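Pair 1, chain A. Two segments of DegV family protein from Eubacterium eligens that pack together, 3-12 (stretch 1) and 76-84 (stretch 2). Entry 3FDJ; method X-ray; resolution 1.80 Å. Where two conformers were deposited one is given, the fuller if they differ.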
# COMPACT_ATOMS: atom_id res chain seq x y z
N ALA A 3 11.41 3.71 -23.40
CA ALA A 3 11.21 4.48 -22.12
C ALA A 3 9.98 3.96 -21.36
O ALA A 3 8.83 4.30 -21.71
CB ALA A 3 11.04 5.95 -22.45
N MSE A 4 10.18 3.14 -20.33
CA MSE A 4 9.03 2.41 -19.75
C MSE A 4 8.24 3.28 -18.78
O MSE A 4 8.74 4.27 -18.27
CB MSE A 4 9.49 1.14 -19.08
CG MSE A 4 10.35 0.30 -19.98
SE MSE A 4 10.56 -1.50 -19.27
CE MSE A 4 12.23 -1.88 -20.14
N ARG A 5 7.00 2.92 -18.57
CA ARG A 5 6.10 3.67 -17.72
C ARG A 5 5.64 2.79 -16.57
O ARG A 5 5.21 1.65 -16.79
CB ARG A 5 4.88 4.11 -18.51
CG ARG A 5 3.80 4.78 -17.69
CD ARG A 5 2.68 5.29 -18.59
NE ARG A 5 3.15 6.49 -19.21
CZ ARG A 5 2.82 7.73 -18.86
NH1 ARG A 5 1.90 8.00 -17.93
NH2 ARG A 5 3.40 8.72 -19.49
N LEU A 6 5.70 3.35 -15.37
CA LEU A 6 5.15 2.72 -14.18
C LEU A 6 3.81 3.39 -13.77
O LEU A 6 3.70 4.61 -13.75
CB LEU A 6 6.18 2.77 -13.03
CG LEU A 6 7.54 2.12 -13.32
CD1 LEU A 6 8.45 2.18 -12.04
CD2 LEU A 6 7.41 0.71 -13.86
N VAL A 7 2.81 2.58 -13.46
CA VAL A 7 1.50 3.07 -13.04
C VAL A 7 1.10 2.32 -11.78
O VAL A 7 1.40 1.11 -11.64
CB VAL A 7 0.44 2.84 -14.16
CG1 VAL A 7 -0.94 3.37 -13.76
CG2 VAL A 7 0.87 3.54 -15.49
N ALA A 8 0.45 3.01 -10.84
CA ALA A 8 -0.07 2.33 -9.66
C ALA A 8 -1.33 2.98 -9.19
O ALA A 8 -1.54 4.16 -9.41
CB ALA A 8 0.98 2.35 -8.53
N ASP A 9 -2.20 2.22 -8.54
CA ASP A 9 -3.28 2.88 -7.84
C ASP A 9 -2.77 3.65 -6.61
O ASP A 9 -1.67 3.41 -6.09
CB ASP A 9 -4.41 1.93 -7.51
CG ASP A 9 -4.03 0.95 -6.47
OD1 ASP A 9 -3.77 1.38 -5.31
OD2 ASP A 9 -4.04 -0.27 -6.80
N SER A 10 -3.61 4.58 -6.17
CA SER A 10 -3.24 5.54 -5.12
C SER A 10 -3.03 4.90 -3.73
O SER A 10 -2.55 5.56 -2.83
CB SER A 10 -4.29 6.65 -5.04
OG SER A 10 -5.53 6.16 -4.54
N ALA A 11 -3.36 3.61 -3.58
CA ALA A 11 -2.99 2.88 -2.36
C ALA A 11 -1.47 2.78 -2.18
O ALA A 11 -1.02 2.40 -1.10
CB ALA A 11 -3.61 1.51 -2.33
N CYS A 12 -0.69 3.12 -3.21
CA CYS A 12 0.77 3.14 -3.08
C CYS A 12 1.29 4.35 -2.29
O CYS A 12 2.47 4.41 -1.95
CB CYS A 12 1.43 3.09 -4.45
SG CYS A 12 1.31 4.60 -5.38
N ASP A 76 4.39 2.24 -24.81
CA ASP A 76 4.35 0.89 -25.28
C ASP A 76 4.86 -0.18 -24.32
O ASP A 76 4.75 -1.36 -24.63
CB ASP A 76 5.07 0.78 -26.60
CG ASP A 76 4.26 1.36 -27.74
OD1 ASP A 76 3.00 1.20 -27.74
OD2 ASP A 76 4.87 1.97 -28.62
N GLU A 77 5.46 0.22 -23.21
CA GLU A 77 5.88 -0.72 -22.18
C GLU A 77 5.44 -0.18 -20.82
O GLU A 77 5.92 0.86 -20.37
CB GLU A 77 7.41 -0.91 -22.17
CG GLU A 77 7.93 -1.58 -23.40
CD GLU A 77 9.46 -1.70 -23.46
OE1 GLU A 77 10.19 -0.71 -23.24
OE2 GLU A 77 9.90 -2.80 -23.82
N ILE A 78 4.50 -0.87 -20.18
CA ILE A 78 3.88 -0.40 -18.96
C ILE A 78 3.81 -1.51 -17.93
O ILE A 78 3.42 -2.65 -18.24
CB ILE A 78 2.43 0.11 -19.22
CG1 ILE A 78 2.40 1.17 -20.34
CG2 ILE A 78 1.76 0.65 -17.91
CD1 ILE A 78 0.99 1.66 -20.68
N PHE A 79 4.20 -1.16 -16.70
CA PHE A 79 3.95 -2.00 -15.54
C PHE A 79 2.94 -1.27 -14.68
O PHE A 79 3.07 -0.07 -14.41
CB PHE A 79 5.24 -2.29 -14.74
CG PHE A 79 6.17 -3.23 -15.43
CD1 PHE A 79 5.93 -4.60 -15.44
CD2 PHE A 79 7.29 -2.76 -16.09
CE1 PHE A 79 6.80 -5.46 -16.09
CE2 PHE A 79 8.15 -3.62 -16.77
CZ PHE A 79 7.90 -4.97 -16.78
N VAL A 80 1.91 -2.01 -14.25
CA VAL A 80 0.85 -1.48 -13.40
C VAL A 80 0.86 -2.23 -12.10
O VAL A 80 0.75 -3.47 -12.11
CB VAL A 80 -0.53 -1.65 -14.07
CG1 VAL A 80 -1.59 -0.91 -13.24
CG2 VAL A 80 -0.52 -1.12 -15.52
N VAL A 81 0.99 -1.53 -10.97
CA VAL A 81 0.95 -2.20 -9.66
C VAL A 81 -0.37 -1.88 -8.97
O VAL A 81 -0.78 -0.73 -8.92
CB VAL A 81 2.15 -1.78 -8.78
CG1 VAL A 81 2.13 -2.52 -7.41
CG2 VAL A 81 3.47 -2.05 -9.53
N THR A 82 -1.07 -2.91 -8.51
CA THR A 82 -2.35 -2.71 -7.86
C THR A 82 -2.36 -3.24 -6.43
O THR A 82 -1.59 -4.10 -6.06
CB THR A 82 -3.55 -3.37 -8.61
OG1 THR A 82 -3.55 -4.79 -8.43
CG2 THR A 82 -3.55 -3.05 -10.15
N ILE A 83 -3.25 -2.67 -5.64
CA ILE A 83 -3.60 -3.19 -4.32
C ILE A 83 -4.16 -4.61 -4.50
O ILE A 83 -4.70 -4.97 -5.55
CB ILE A 83 -4.60 -2.22 -3.64
CG1 ILE A 83 -5.06 -2.72 -2.24
CG2 ILE A 83 -5.77 -1.99 -4.54
CD1 ILE A 83 -5.68 -1.59 -1.41
N THR A 84 -3.97 -5.43 -3.47
CA THR A 84 -4.37 -6.82 -3.47
C THR A 84 -5.74 -7.12 -4.10
O THR A 84 -6.79 -6.53 -3.76
CB THR A 84 -4.33 -7.41 -2.04
OG1 THR A 84 -4.81 -8.75 -2.08
CG2 THR A 84 -5.15 -6.57 -1.05
O HOH W 1 7.02 2.75 -22.95
O HOH W 2 9.39 1.76 -23.58

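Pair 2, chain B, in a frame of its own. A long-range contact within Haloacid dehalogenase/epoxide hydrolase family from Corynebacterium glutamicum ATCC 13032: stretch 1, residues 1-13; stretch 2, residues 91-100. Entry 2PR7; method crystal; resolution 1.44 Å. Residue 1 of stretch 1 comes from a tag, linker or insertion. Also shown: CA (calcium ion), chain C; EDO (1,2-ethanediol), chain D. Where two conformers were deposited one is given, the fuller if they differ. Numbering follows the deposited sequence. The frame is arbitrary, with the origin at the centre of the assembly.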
# COMPACT_ATOMS: atom_id res chain seq x y z
N GLY B 1 -3.03 -16.47 -5.07
CA GLY B 1 -1.65 -15.86 -4.93
C GLY B 1 -1.60 -14.44 -4.39
O GLY B 1 -2.63 -13.90 -3.99
N MSE B 2 -0.39 -13.84 -4.36
CA MSE B 2 -0.18 -12.44 -3.90
C MSE B 2 -0.65 -11.53 -5.03
O MSE B 2 0.05 -11.32 -6.04
CB MSE B 2 1.30 -12.11 -3.55
CG MSE B 2 1.82 -12.31 -2.06
SE MSE B 2 0.72 -13.28 -1.03
CE MSE B 2 -0.26 -11.77 -0.42
N ARG B 3 -1.84 -10.98 -4.82
CA ARG B 3 -2.59 -10.30 -5.84
C ARG B 3 -2.85 -8.83 -5.49
O ARG B 3 -3.28 -8.09 -6.35
CB ARG B 3 -3.97 -10.97 -5.96
CG ARG B 3 -4.01 -12.43 -6.45
CD ARG B 3 -3.19 -12.69 -7.70
NE ARG B 3 -3.28 -11.62 -8.70
CZ ARG B 3 -2.29 -11.29 -9.54
NH1 ARG B 3 -1.12 -11.92 -9.53
NH2 ARG B 3 -2.48 -10.31 -10.41
N GLY B 4 -2.64 -8.44 -4.24
CA GLY B 4 -2.98 -7.12 -3.78
C GLY B 4 -1.82 -6.47 -3.05
O GLY B 4 -1.18 -7.11 -2.22
N LEU B 5 -1.58 -5.19 -3.33
CA LEU B 5 -0.54 -4.38 -2.66
C LEU B 5 -1.20 -3.18 -2.01
O LEU B 5 -1.74 -2.29 -2.72
CB LEU B 5 0.49 -3.94 -3.69
CG LEU B 5 1.61 -2.96 -3.26
CD1 LEU B 5 2.41 -3.49 -2.05
CD2 LEU B 5 2.54 -2.71 -4.46
N ILE B 6 -1.10 -3.16 -0.68
CA ILE B 6 -1.72 -2.12 0.17
C ILE B 6 -0.52 -1.34 0.75
O ILE B 6 0.36 -1.93 1.35
CB ILE B 6 -2.60 -2.69 1.27
CG1 ILE B 6 -3.69 -3.63 0.71
CG2 ILE B 6 -3.16 -1.53 2.15
CD1 ILE B 6 -4.52 -4.35 1.79
N VAL B 7 -0.43 -0.04 0.49
CA VAL B 7 0.71 0.77 0.94
C VAL B 7 0.27 2.00 1.69
O VAL B 7 -0.80 2.53 1.42
CB VAL B 7 1.61 1.19 -0.21
CG1 VAL B 7 1.90 -0.01 -1.18
CG2 VAL B 7 1.03 2.34 -0.98
N ASP B 8 1.09 2.41 2.65
CA ASP B 8 0.83 3.66 3.36
C ASP B 8 1.28 4.78 2.48
O ASP B 8 1.99 4.57 1.50
CB ASP B 8 1.52 3.73 4.73
CG ASP B 8 0.88 4.79 5.63
OD1 ASP B 8 -0.10 5.51 5.22
OD2 ASP B 8 1.29 4.89 6.74
N TYR B 9 0.81 5.99 2.77
CA TYR B 9 1.29 7.16 2.08
C TYR B 9 2.42 7.82 2.90
O TYR B 9 3.59 7.78 2.49
CB TYR B 9 0.12 8.15 1.84
CG TYR B 9 0.57 9.34 1.11
CD1 TYR B 9 0.76 9.28 -0.26
CD2 TYR B 9 0.86 10.52 1.78
CE1 TYR B 9 1.19 10.37 -0.95
CE2 TYR B 9 1.31 11.63 1.10
CZ TYR B 9 1.47 11.55 -0.26
OH TYR B 9 1.89 12.66 -0.96
N ALA B 10 2.11 8.41 4.08
CA ALA B 10 3.09 9.17 4.82
C ALA B 10 4.19 8.24 5.31
O ALA B 10 3.90 7.23 5.91
CB ALA B 10 2.41 9.89 6.02
N GLY B 11 5.43 8.59 5.05
CA GLY B 11 6.51 7.71 5.44
C GLY B 11 6.86 6.59 4.48
O GLY B 11 7.84 5.84 4.71
N VAL B 12 6.09 6.47 3.40
CA VAL B 12 6.36 5.44 2.41
C VAL B 12 6.44 6.06 1.03
O VAL B 12 7.45 5.89 0.33
CB VAL B 12 5.29 4.32 2.48
CG1 VAL B 12 5.55 3.30 1.35
CG2 VAL B 12 5.23 3.63 3.90
N LEU B 13 5.41 6.80 0.62
CA LEU B 13 5.27 7.31 -0.76
C LEU B 13 5.57 8.78 -0.86
O LEU B 13 5.50 9.38 -1.94
CB LEU B 13 3.83 7.05 -1.29
CG LEU B 13 3.40 5.58 -1.39
CD1 LEU B 13 1.89 5.45 -1.78
CD2 LEU B 13 4.31 4.80 -2.39
N MSE B 91 -8.22 -10.68 2.31
CA MSE B 91 -7.06 -10.09 2.98
C MSE B 91 -5.83 -11.00 2.84
O MSE B 91 -4.71 -10.50 2.68
CB MSE B 91 -7.38 -9.84 4.46
CG MSE B 91 -8.24 -8.61 4.79
SE MSE B 91 -8.49 -8.36 6.68
CE MSE B 91 -9.22 -10.00 7.13
N ARG B 92 -6.03 -12.32 2.85
CA ARG B 92 -4.91 -13.26 2.76
C ARG B 92 -4.14 -13.13 1.44
O ARG B 92 -2.97 -13.50 1.40
CB ARG B 92 -5.34 -14.74 3.02
CG ARG B 92 -6.16 -15.33 1.91
CD ARG B 92 -6.95 -16.61 2.29
NE ARG B 92 -8.31 -16.54 1.74
CZ ARG B 92 -9.32 -17.37 2.02
NH1 ARG B 92 -9.15 -18.41 2.85
NH2 ARG B 92 -10.50 -17.16 1.45
N ASP B 93 -4.74 -12.53 0.41
CA ASP B 93 -4.07 -12.36 -0.87
C ASP B 93 -3.35 -11.02 -0.99
O ASP B 93 -2.83 -10.65 -2.04
CB ASP B 93 -5.07 -12.55 -2.04
CG ASP B 93 -5.52 -13.98 -2.16
OD1 ASP B 93 -4.77 -14.87 -1.69
OD2 ASP B 93 -6.62 -14.21 -2.69
N CYS B 94 -3.31 -10.28 0.10
CA CYS B 94 -2.72 -8.94 0.08
C CYS B 94 -1.47 -8.85 0.90
O CYS B 94 -1.37 -9.50 1.98
CB CYS B 94 -3.71 -7.89 0.58
SG CYS B 94 -5.26 -7.75 -0.35
N VAL B 95 -0.59 -7.98 0.43
CA VAL B 95 0.62 -7.52 1.09
C VAL B 95 0.39 -6.10 1.63
O VAL B 95 -0.02 -5.22 0.86
CB VAL B 95 1.82 -7.45 0.13
CG1 VAL B 95 3.07 -7.08 0.94
CG2 VAL B 95 2.06 -8.82 -0.59
N LEU B 96 0.76 -5.82 2.87
CA LEU B 96 0.75 -4.47 3.40
C LEU B 96 2.19 -3.98 3.50
O LEU B 96 3.02 -4.68 4.13
CB LEU B 96 0.14 -4.41 4.80
CG LEU B 96 0.30 -3.02 5.47
CD1 LEU B 96 -0.75 -2.04 4.82
CD2 LEU B 96 0.17 -3.03 7.00
N VAL B 97 2.48 -2.80 2.97
CA VAL B 97 3.73 -2.18 3.17
C VAL B 97 3.51 -0.93 4.03
O VAL B 97 2.79 -0.02 3.64
CB VAL B 97 4.39 -1.82 1.80
CG1 VAL B 97 5.74 -1.01 2.00
CG2 VAL B 97 4.54 -3.04 0.86
N ASP B 98 4.19 -0.84 5.16
CA ASP B 98 3.92 0.25 6.09
C ASP B 98 5.17 0.49 6.93
O ASP B 98 5.90 -0.46 7.29
CB ASP B 98 2.73 -0.16 6.99
CG ASP B 98 2.02 1.02 7.69
OD1 ASP B 98 2.64 1.71 8.51
OD2 ASP B 98 0.81 1.17 7.48
N ASP B 99 5.39 1.75 7.28
CA ASP B 99 6.56 2.12 8.09
C ASP B 99 6.31 1.98 9.61
O ASP B 99 7.20 2.24 10.40
CB ASP B 99 7.05 3.53 7.77
CG ASP B 99 6.05 4.60 8.14
OD1 ASP B 99 4.88 4.36 7.88
OD2 ASP B 99 6.42 5.63 8.72
N SER B 100 5.11 1.55 10.00
CA SER B 100 4.76 1.31 11.39
C SER B 100 4.75 -0.18 11.68
O SER B 100 3.93 -0.93 11.12
CB SER B 100 3.40 1.86 11.75
OG SER B 100 2.95 1.29 12.96
CA CA C . 3.03 5.84 7.72
C1 EDO D . 3.94 9.09 -5.39
O1 EDO D . 4.80 10.06 -6.00
C2 EDO D . 4.72 7.81 -5.41
O2 EDO D . 5.66 7.86 -4.32
O HOH W 3 2.53 4.15 9.40
O HOH W 4 4.17 7.75 9.28
O HOH W 5 1.91 7.44 9.19

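The sharpest difference between the two pairs lies at the C-terminal end of the parallel strands, where matched aspartates do different work. In pair 1, Asp A9 reaches across to the other stretch and accepts a hydrogen bond through OD2 from the backbone N of Ile A83 (2.8 Å), while its OD1 accepts another from Ala A11 N (2.9 Å), so one carboxylate ties the turn that follows its own strand to the backbone at Ile A83. In pair 2 the matching Asp B8 makes no hydrogen bond to the second stretch through its side chain. Its OD2 binds the calcium ion CA at 2.2 Å, and Asp B99, which takes the position of Ile A83, supplies OD1 to the same CA at 2.4 Å. The Asp B8 OD2 and Asp B99 OD1 atoms stand 3.8 Å apart, and the cation between them lets two negative groups share this corner; Ala B10 O (2.4 Å from the calcium) and three waters also bind the ion.

Behind this divergence is a common frame. Fourteen central residues superpose with an RMSD of 0.6 Å, and in both pairs two parallel strands run side by side, their directions 18° apart in pair 1 and 21° in pair 2. The hydrogen-bond ladder runs alike from Arg A5 and Gly B4 on; pair 2 adds a bond from Arg B3 N to Asp B93 O. Arg A5 and Val A7, like Gly B4 and Ile B6, each use N and O to bridge two residues of the second stretch, whereas the backbones of Asp A9 and Asp B8 give N alone. Thus Val A7 N donates to Phe A79 O and Val A7 O accepts from Val A81 N, both at 2.8 Å; the matching Ile B6 N donates to Val B95 O and Ile B6 O accepts from Val B97 N, also both at 2.8 Å.

On such a scaffold, side chains vary where backbones do not. Along the face carrying Leu A6 and Phe A79, Leu A6 CD2 packs against Phe A79 CB at 3.8 Å. From beyond the strand, Met A4 SE lies at the edge of the phenyl ring, 4.1 Å from Phe A79 CE2. Pair 2 has the smaller Val B95 in place of the phenylalanine. There the selenomethionine Met B2, a residue without a superposed counterpart, brings its CE to 3.8 Å from Val B95 CG2, while Leu B5, matching Leu A6, extends CD1 to 3.6 Å from Val B97 CG2.

The other face shows a similar exchange. Arg A5, whose side chain ends away from the second stretch, is matched by Gly B4; an ideal CB on that glycine would lie 2.8 Å from Cys B94 SG, a clash. Two residues along, on the same face, Val A7 CG2 approaches Ile A78 CG2 at 3.9 Å. The longer Ile B6 sends CD1 to 3.8 Å from Cys B94 CB, and its CG2 meets Leu B96 CD1 at 3.6 Å. The general lesson is that a shared backbone register fixes which positions face one another, yet leaves open whether apolar contact, hydrogen bonding or metal binding joins them.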